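Local coordinates for glycoside hydrolase family 61 (PDB 5O2X), which probably cleaves cellulose oxidatively at a copper centre, as a lytic polysaccharide monooxygenase of Auxiliary Activity family 9 (formerly GH61), at residues G65-A71 against N179-G184; V91-C97 against L109-D115; C97-C101 against G151-L155. Where two conformers were deposited one is given. Residue numbers count along the deposited sequence, not the author numbering.

All three contacts involve one mixed sheet of the beta sandwich; interactions 1 and 2 pair its strands, and interaction 3 sets a loop against one. Strand 151-161 runs between strands 90-96 and 172-183, joining interaction 3 to both others: A95 O lies 2.9 Å from V154 N, and V182 N lies 2.8 Å from G151 O. The centres lie about 9 Å (1 and 3), 11 Å (2 and 3) and 14 Å (1 and 2) apart. Interactions 2 and 3 share C97, while I180 CD1 packs on L94 CD2 (3.9 Å) between interactions 1 and 2. Strand 172-183, whose end forms one side of interaction 1, also carries the copper ligand Y174. A protein-linked mannose rests on 65-71.

Interaction 1: G65-A71 against N179-G184; sequences GHASVKA and NIAVSG. With MAN (alpha-D-mannopyranose), chain R.
V69 sets its CG2 methyl 3.6 Å from V182 CG2 and 4.3 Å from I180 CD1. These contacts lie on the face shared by A67, V69, I180 and V182, where strand 67-70 joins the end of strand 172-183 in parallel. The local axes approach to 4.5 Å at 35°. Both backbones are extended, and the register pairs A67 with I180, S68 with A181, V69 with V182 and K70 with S183 (CA-CA 4.6 to 5.0 Å). Five main-chain hydrogen bonds weave across: A67 N to N179 O (3.0 Å), A181 N to A67 O (2.9 Å), V69 N to A181 O (2.8 Å), S183 N to V69 O (3.0 Å) and A71 N to S183 O (2.8 Å). At the entry, N179 (chi1 m) sends ND2 to G65 O at 3.1 Å, while its OD1 accepts from W34.

The other face carries S68, K70, A181 and S183, with K70 CG 3.6 Å from S183 OG; H66 (chi1 p), just before the strand, reaches A181 CB with CD2 (3.7 Å) and bonds E102 through ND1. A mannose of a protein-linked glycan accepts from S68 N at O2 (2.9 Å) and from S68 OG at O5 (2.8 Å), and also bonds Y14. I9 of the other sheet covers A67 and V69, whose face is apolar and turned to the core, whereas the other is mixed. S68 N, on the side of strand 67-70 away from 179-184, finds its acceptor in mannose O2, as K70 N does in D73.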
# COMPACT_ATOMS: atom_id res chain seq x y z
N GLY A 65 -1.90 -16.39 5.44
CA GLY A 65 -2.83 -16.10 6.52
C GLY A 65 -3.30 -14.65 6.43
O GLY A 65 -2.95 -13.93 5.50
N HIS A 66 -4.10 -14.25 7.43
CA HIS A 66 -4.72 -12.94 7.40
C HIS A 66 -4.83 -12.34 8.79
O HIS A 66 -4.74 -13.04 9.81
CB HIS A 66 -6.10 -13.00 6.74
CG HIS A 66 -7.05 -13.92 7.41
ND1 HIS A 66 -7.20 -15.22 7.01
CD2 HIS A 66 -7.82 -13.77 8.52
CE1 HIS A 66 -8.06 -15.83 7.81
NE2 HIS A 66 -8.45 -14.98 8.74
N ALA A 67 -5.05 -11.02 8.81
CA ALA A 67 -5.34 -10.31 10.04
C ALA A 67 -6.82 -10.00 10.12
O ALA A 67 -7.39 -9.41 9.20
CB ALA A 67 -4.57 -8.99 10.10
N SER A 68 -7.45 -10.35 11.23
CA SER A 68 -8.88 -10.07 11.40
C SER A 68 -9.02 -8.68 12.01
O SER A 68 -8.47 -8.44 13.06
CB SER A 68 -9.52 -11.20 12.24
OG SER A 68 -9.55 -12.42 11.53
N VAL A 69 -9.81 -7.80 11.37
CA VAL A 69 -10.01 -6.43 11.77
C VAL A 69 -11.48 -6.08 11.73
O VAL A 69 -12.32 -6.77 11.11
CB VAL A 69 -9.29 -5.50 10.85
CG1 VAL A 69 -7.87 -5.96 10.67
CG2 VAL A 69 -9.96 -5.41 9.52
N LYS A 70 -11.79 -5.01 12.46
CA LYS A 70 -13.14 -4.45 12.46
C LYS A 70 -13.17 -3.22 11.58
O LYS A 70 -12.23 -2.40 11.59
CB LYS A 70 -13.56 -4.07 13.87
CG LYS A 70 -13.74 -5.31 14.80
CD LYS A 70 -14.11 -4.95 16.25
CE LYS A 70 -14.72 -6.10 17.04
NZ LYS A 70 -15.63 -5.54 18.06
N ALA A 71 -14.23 -3.05 10.81
CA ALA A 71 -14.43 -1.83 10.09
C ALA A 71 -14.30 -0.66 11.07
O ALA A 71 -14.79 -0.71 12.18
CB ALA A 71 -15.79 -1.83 9.44
N ASN A 179 -3.29 -9.44 3.64
CA ASN A 179 -4.64 -10.03 3.75
C ASN A 179 -5.32 -9.61 5.04
O ASN A 179 -4.77 -9.84 6.12
CB ASN A 179 -4.55 -11.57 3.76
CG ASN A 179 -4.11 -12.17 2.47
OD1 ASN A 179 -4.07 -11.54 1.41
ND2 ASN A 179 -3.81 -13.48 2.57
N ILE A 180 -6.54 -9.08 4.91
CA ILE A 180 -7.36 -8.77 6.06
C ILE A 180 -8.73 -9.45 5.94
O ILE A 180 -9.24 -9.68 4.84
CB ILE A 180 -7.47 -7.24 6.32
CG1 ILE A 180 -8.22 -6.52 5.23
CG2 ILE A 180 -6.11 -6.65 6.57
CD1 ILE A 180 -8.49 -5.05 5.50
N ALA A 181 -9.33 -9.69 7.10
CA ALA A 181 -10.71 -10.21 7.19
C ALA A 181 -11.45 -9.19 8.02
O ALA A 181 -11.14 -9.00 9.19
CB ALA A 181 -10.70 -11.58 7.87
N VAL A 182 -12.45 -8.55 7.41
CA VAL A 182 -13.15 -7.41 8.00
C VAL A 182 -14.54 -7.83 8.50
O VAL A 182 -15.32 -8.41 7.74
CB VAL A 182 -13.33 -6.29 6.97
CG1 VAL A 182 -14.14 -5.12 7.55
CG2 VAL A 182 -11.96 -5.81 6.50
N SER A 183 -14.85 -7.46 9.74
CA SER A 183 -16.23 -7.56 10.25
C SER A 183 -16.77 -6.16 10.41
O SER A 183 -16.03 -5.21 10.59
CB SER A 183 -16.28 -8.22 11.62
OG SER A 183 -15.53 -7.44 12.52
N GLY A 184 -18.10 -5.99 10.37
CA GLY A 184 -18.73 -4.66 10.59
C GLY A 184 -20.23 -4.58 10.28
O GLY A 184 -20.80 -5.54 9.83
C1 MAN R . -6.30 -13.90 12.55
C2 MAN R . -5.59 -13.03 13.56
C3 MAN R . -5.85 -13.48 14.97
C4 MAN R . -7.35 -13.67 15.21
C5 MAN R . -8.00 -14.53 14.13
C6 MAN R . -9.51 -14.56 14.27
O2 MAN R . -6.08 -11.69 13.35
O3 MAN R . -5.30 -12.56 15.89
O4 MAN R . -7.56 -14.30 16.47
O5 MAN R . -7.69 -14.01 12.82
O6 MAN R . -10.09 -15.41 13.30

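Interaction 2: V91-C97 against L109-D115; sequences VDYLANC and LEFFKID
Strands 91-96 and 110-115 run antiparallel within the larger sheet of the beta sandwich, at 140° between their N-to-C directions and 4.4 Å at closest approach, and a classic beta bulge interrupts their register. D92 faces both I114 and D115: D92 O accepts from I114 N (2.8 Å) and, weakly, from D115 N (3.4 Å), while D92 N donates to D115 O (3.2 Å). I114 makes the bulge with phi/psi -102/-16, against extended angles along the rest of the pair. Beyond it Y93 and K113 form a non-hydrogen-bonded pair (CA-CA 4.2 Å), and L94 and F112 a hydrogen-bonded one, with L94 N to F112 O at 2.9 Å and F112 N to L94 O at 2.8 Å.

F112 (chi1 p) turns its ring under L94, whose CB is 4.0 Å from the ring centroid in a CH-pi contact; L94 CG also meets I114 CD1 at 4.0 Å. On the opposite face, A95 CB stands 3.9 Å from the F111 centroid, again over the ring, and Y93 CB touches F111 CD1 at 3.8 Å. K113 (chi1 t) passes CG over one face of the Y93 ring and leads NZ to the carbonyls of P220 and P222, while Y93 OH bonds Y199. Beside the bulge D92 OD2 lies 2.5 Å from D115 OD1; D92 OD1 is bonded to H157 and D115 OD2 to W140. Where the strands part, two waters bridge them: one joins N96 N (2.9 Å) to E110 O (2.7 Å), the other N96 O (2.7 Å) to E110 N (2.9 Å).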
# COMPACT_ATOMS: atom_id res chain seq x y z
N VAL A 91 -0.66 5.95 -1.36
CA VAL A 91 -2.04 5.55 -1.61
C VAL A 91 -2.29 4.20 -0.99
O VAL A 91 -1.39 3.38 -0.79
CB VAL A 91 -2.33 5.51 -3.14
CG1 VAL A 91 -2.34 6.90 -3.75
CG2 VAL A 91 -1.39 4.58 -3.89
N ASP A 92 -3.58 3.94 -0.73
CA ASP A 92 -4.02 2.65 -0.21
C ASP A 92 -5.28 2.22 -0.91
O ASP A 92 -6.19 3.05 -1.14
CB ASP A 92 -4.31 2.68 1.30
CG ASP A 92 -3.04 2.88 2.08
OD1 ASP A 92 -2.38 1.90 2.45
OD2 ASP A 92 -2.67 4.07 2.36
N TYR A 93 -5.36 0.92 -1.21
CA TYR A 93 -6.50 0.32 -1.86
C TYR A 93 -6.92 -0.92 -1.09
O TYR A 93 -6.13 -1.57 -0.40
CB TYR A 93 -6.17 -0.16 -3.28
CG TYR A 93 -5.63 0.89 -4.21
CD1 TYR A 93 -4.29 1.23 -4.24
CD2 TYR A 93 -6.47 1.51 -5.12
CE1 TYR A 93 -3.78 2.15 -5.12
CE2 TYR A 93 -5.97 2.43 -6.04
CZ TYR A 93 -4.64 2.76 -6.04
OH TYR A 93 -4.18 3.66 -6.96
N LEU A 94 -8.20 -1.29 -1.29
CA LEU A 94 -8.71 -2.61 -0.90
C LEU A 94 -9.25 -3.30 -2.14
O LEU A 94 -9.79 -2.63 -3.04
CB LEU A 94 -9.81 -2.52 0.14
CG LEU A 94 -9.40 -1.99 1.49
CD1 LEU A 94 -10.60 -1.73 2.37
CD2 LEU A 94 -8.48 -2.93 2.23
N ALA A 95 -9.22 -4.63 -2.16
CA ALA A 95 -9.89 -5.41 -3.19
C ALA A 95 -10.52 -6.60 -2.52
O ALA A 95 -9.87 -7.33 -1.76
CB ALA A 95 -8.96 -5.90 -4.28
N ASN A 96 -11.81 -6.84 -2.80
CA ASN A 96 -12.49 -7.99 -2.23
C ASN A 96 -11.92 -9.29 -2.82
O ASN A 96 -11.75 -9.42 -4.04
CB ASN A 96 -13.98 -7.86 -2.54
CG ASN A 96 -14.83 -8.68 -1.59
OD1 ASN A 96 -14.60 -9.88 -1.39
ND2 ASN A 96 -15.80 -8.01 -0.96
N CYS A 97 -11.64 -10.26 -1.96
CA CYS A 97 -11.12 -11.55 -2.40
C CYS A 97 -12.20 -12.51 -2.85
O CYS A 97 -11.90 -13.57 -3.41
CB CYS A 97 -10.34 -12.20 -1.27
SG CYS A 97 -8.86 -11.18 -0.96
N LEU A 109 -8.23 -9.23 -8.85
CA LEU A 109 -8.56 -8.29 -7.78
C LEU A 109 -8.90 -6.93 -8.38
O LEU A 109 -8.17 -6.39 -9.22
CB LEU A 109 -7.37 -8.14 -6.82
CG LEU A 109 -7.06 -9.37 -5.98
CD1 LEU A 109 -5.72 -9.21 -5.30
CD2 LEU A 109 -8.15 -9.61 -4.95
N GLU A 110 -10.01 -6.35 -7.90
CA GLU A 110 -10.47 -5.05 -8.37
C GLU A 110 -10.37 -4.07 -7.19
O GLU A 110 -11.15 -4.10 -6.23
CB GLU A 110 -11.87 -5.15 -8.94
CG GLU A 110 -11.90 -6.02 -10.19
CD GLU A 110 -13.27 -6.26 -10.73
OE1 GLU A 110 -14.23 -5.65 -10.24
OE2 GLU A 110 -13.38 -7.09 -11.65
N PHE A 111 -9.38 -3.20 -7.29
CA PHE A 111 -8.96 -2.32 -6.21
C PHE A 111 -9.76 -1.03 -6.20
O PHE A 111 -9.87 -0.34 -7.23
CB PHE A 111 -7.49 -1.98 -6.37
CG PHE A 111 -6.59 -3.16 -6.17
CD1 PHE A 111 -6.27 -3.60 -4.90
CD2 PHE A 111 -6.09 -3.87 -7.26
CE1 PHE A 111 -5.47 -4.72 -4.69
CE2 PHE A 111 -5.32 -5.00 -7.06
CZ PHE A 111 -4.98 -5.41 -5.79
N PHE A 112 -10.28 -0.67 -5.03
CA PHE A 112 -10.86 0.65 -4.80
C PHE A 112 -9.96 1.40 -3.81
O PHE A 112 -9.40 0.83 -2.88
CB PHE A 112 -12.33 0.57 -4.32
CG PHE A 112 -12.59 -0.29 -3.11
CD1 PHE A 112 -12.90 -1.66 -3.27
CD2 PHE A 112 -12.58 0.23 -1.84
CE1 PHE A 112 -13.17 -2.43 -2.19
CE2 PHE A 112 -12.88 -0.56 -0.75
CZ PHE A 112 -13.17 -1.90 -0.91
N LYS A 113 -9.80 2.70 -4.07
CA LYS A 113 -8.86 3.52 -3.31
C LYS A 113 -9.50 4.05 -2.04
O LYS A 113 -10.54 4.74 -2.11
CB LYS A 113 -8.36 4.67 -4.19
CG LYS A 113 -7.25 5.47 -3.54
CD LYS A 113 -6.80 6.66 -4.35
CE LYS A 113 -5.88 6.28 -5.51
NZ LYS A 113 -5.75 7.43 -6.45
N ILE A 114 -8.89 3.75 -0.91
CA ILE A 114 -9.40 4.23 0.38
C ILE A 114 -8.64 5.42 0.96
O ILE A 114 -9.19 6.09 1.83
CB ILE A 114 -9.54 3.09 1.41
CG1 ILE A 114 -8.21 2.45 1.79
CG2 ILE A 114 -10.56 2.08 0.93
CD1 ILE A 114 -8.31 1.55 3.02
N ASP A 115 -7.43 5.73 0.48
CA ASP A 115 -6.79 6.99 0.82
C ASP A 115 -5.78 7.32 -0.24
O ASP A 115 -5.43 6.50 -1.11
CB ASP A 115 -6.21 7.04 2.26
CG ASP A 115 -4.82 6.48 2.44
OD1 ASP A 115 -4.39 5.70 1.57
OD2 ASP A 115 -4.18 6.81 3.48
O HOH W 1 -13.14 -5.38 -4.87
O HOH W 2 -11.85 -7.90 -6.30

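Interaction 3: C97-C101 against G151-L155; sequences CNGDC and GNYVL
C97 opens the loop with its backbone still tied to the sheet: C97 N donates to N152 O at 2.8 Å and 175°, continuing the antiparallel pairing of strand 90-96 with strand 151-161 by one more bond. C97 CA lies 5.2 Å from Y153 CA, and with chi1 m the residue turns C97 SG inward to 3.7 Å from V154 CG2. N98 then adopts left-handed backbone angles (49/47) and points away from the strand, its N held by OD1 of N96. At G99 the angles 138/-164 would jam any CB against the preceding carbonyl, so glycine suits this corner. From there G99 O accepts a hydrogen bond from N152 ND2 (3.0 Å). N152, with chi1 m, therefore meets the loop twice, by main chain at C97 and by side chain at G99, and buries the largest area of any residue here, 80 Å². D100 turns its CA-CB bond away from the strand. C101 (chi1 m) brings the chain back, and its SG joins C97 SG at 2.0 Å. This disulfide closes a five-residue loop and lies over the extended strand backbone, with C101 SG 3.4 Å from Y153 N and 3.7 Å from N152 CB, and 4.2 Å from V154 CG2.

The disulfide-closed loop thus packs against the start of strand 151-161. Around it, C101 touches N179 of strand 172-183 and bonds N62 through its carbonyl, D100 touches the C-terminal P248, and V154 packs on W34, L109 and C177. Y153 points away from the loop, over L94 and N96 of strand 90-96 and V182 of strand 172-183.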
# COMPACT_ATOMS: atom_id res chain seq x y z
N CYS A 97 -11.64 -10.26 -1.96
CA CYS A 97 -11.12 -11.55 -2.40
C CYS A 97 -12.20 -12.51 -2.85
O CYS A 97 -11.90 -13.57 -3.41
CB CYS A 97 -10.34 -12.20 -1.27
SG CYS A 97 -8.86 -11.18 -0.96
N ASN A 98 -13.46 -12.17 -2.58
CA ASN A 98 -14.62 -12.98 -2.97
C ASN A 98 -14.41 -14.43 -2.55
O ASN A 98 -14.66 -15.35 -3.31
CB ASN A 98 -14.95 -12.82 -4.43
CG ASN A 98 -15.28 -11.38 -4.80
OD1 ASN A 98 -16.21 -10.81 -4.25
ND2 ASN A 98 -14.48 -10.79 -5.64
N GLY A 99 -13.98 -14.64 -1.33
CA GLY A 99 -13.47 -15.91 -0.84
C GLY A 99 -12.25 -15.64 0.01
O GLY A 99 -12.04 -14.51 0.48
N ASP A 100 -11.45 -16.69 0.28
CA ASP A 100 -10.25 -16.51 1.07
C ASP A 100 -9.21 -15.74 0.26
O ASP A 100 -8.92 -16.05 -0.90
CB ASP A 100 -9.61 -17.86 1.44
CG ASP A 100 -10.43 -18.71 2.35
OD1 ASP A 100 -11.31 -18.14 3.05
OD2 ASP A 100 -10.14 -19.94 2.43
N CYS A 101 -8.57 -14.76 0.91
CA CYS A 101 -7.47 -14.07 0.22
C CYS A 101 -6.25 -14.97 0.03
O CYS A 101 -5.42 -14.66 -0.82
CB CYS A 101 -7.06 -12.80 0.94
SG CYS A 101 -8.39 -11.53 1.01
N GLY A 151 -16.07 -8.91 4.80
CA GLY A 151 -15.47 -9.70 3.74
C GLY A 151 -13.98 -9.84 3.96
O GLY A 151 -13.42 -9.27 4.90
N ASN A 152 -13.36 -10.58 3.06
CA ASN A 152 -11.91 -10.72 3.03
C ASN A 152 -11.38 -9.83 1.92
O ASN A 152 -11.93 -9.83 0.81
CB ASN A 152 -11.56 -12.17 2.77
CG ASN A 152 -12.09 -13.06 3.84
OD1 ASN A 152 -11.99 -12.75 5.02
ND2 ASN A 152 -12.61 -14.19 3.44
N TYR A 153 -10.33 -9.05 2.23
CA TYR A 153 -9.80 -8.09 1.30
C TYR A 153 -8.29 -8.12 1.28
O TYR A 153 -7.64 -8.29 2.32
CB TYR A 153 -10.18 -6.66 1.69
CG TYR A 153 -11.68 -6.38 1.73
CD1 TYR A 153 -12.44 -6.67 2.86
CD2 TYR A 153 -12.33 -5.80 0.65
CE1 TYR A 153 -13.83 -6.45 2.90
CE2 TYR A 153 -13.71 -5.56 0.68
CZ TYR A 153 -14.43 -5.86 1.83
OH TYR A 153 -15.80 -5.61 1.82
N VAL A 154 -7.72 -7.90 0.09
CA VAL A 154 -6.31 -7.54 -0.01
C VAL A 154 -6.23 -6.02 0.17
O VAL A 154 -6.88 -5.26 -0.55
CB VAL A 154 -5.71 -7.97 -1.34
CG1 VAL A 154 -4.29 -7.41 -1.50
CG2 VAL A 154 -5.65 -9.49 -1.42
N LEU A 155 -5.37 -5.62 1.11
CA LEU A 155 -5.01 -4.23 1.37
C LEU A 155 -3.69 -3.99 0.62
O LEU A 155 -2.69 -4.64 0.93
CB LEU A 155 -4.88 -4.02 2.87
CG LEU A 155 -4.24 -2.78 3.40
CD1 LEU A 155 -5.01 -1.59 2.98
CD2 LEU A 155 -4.12 -2.87 4.92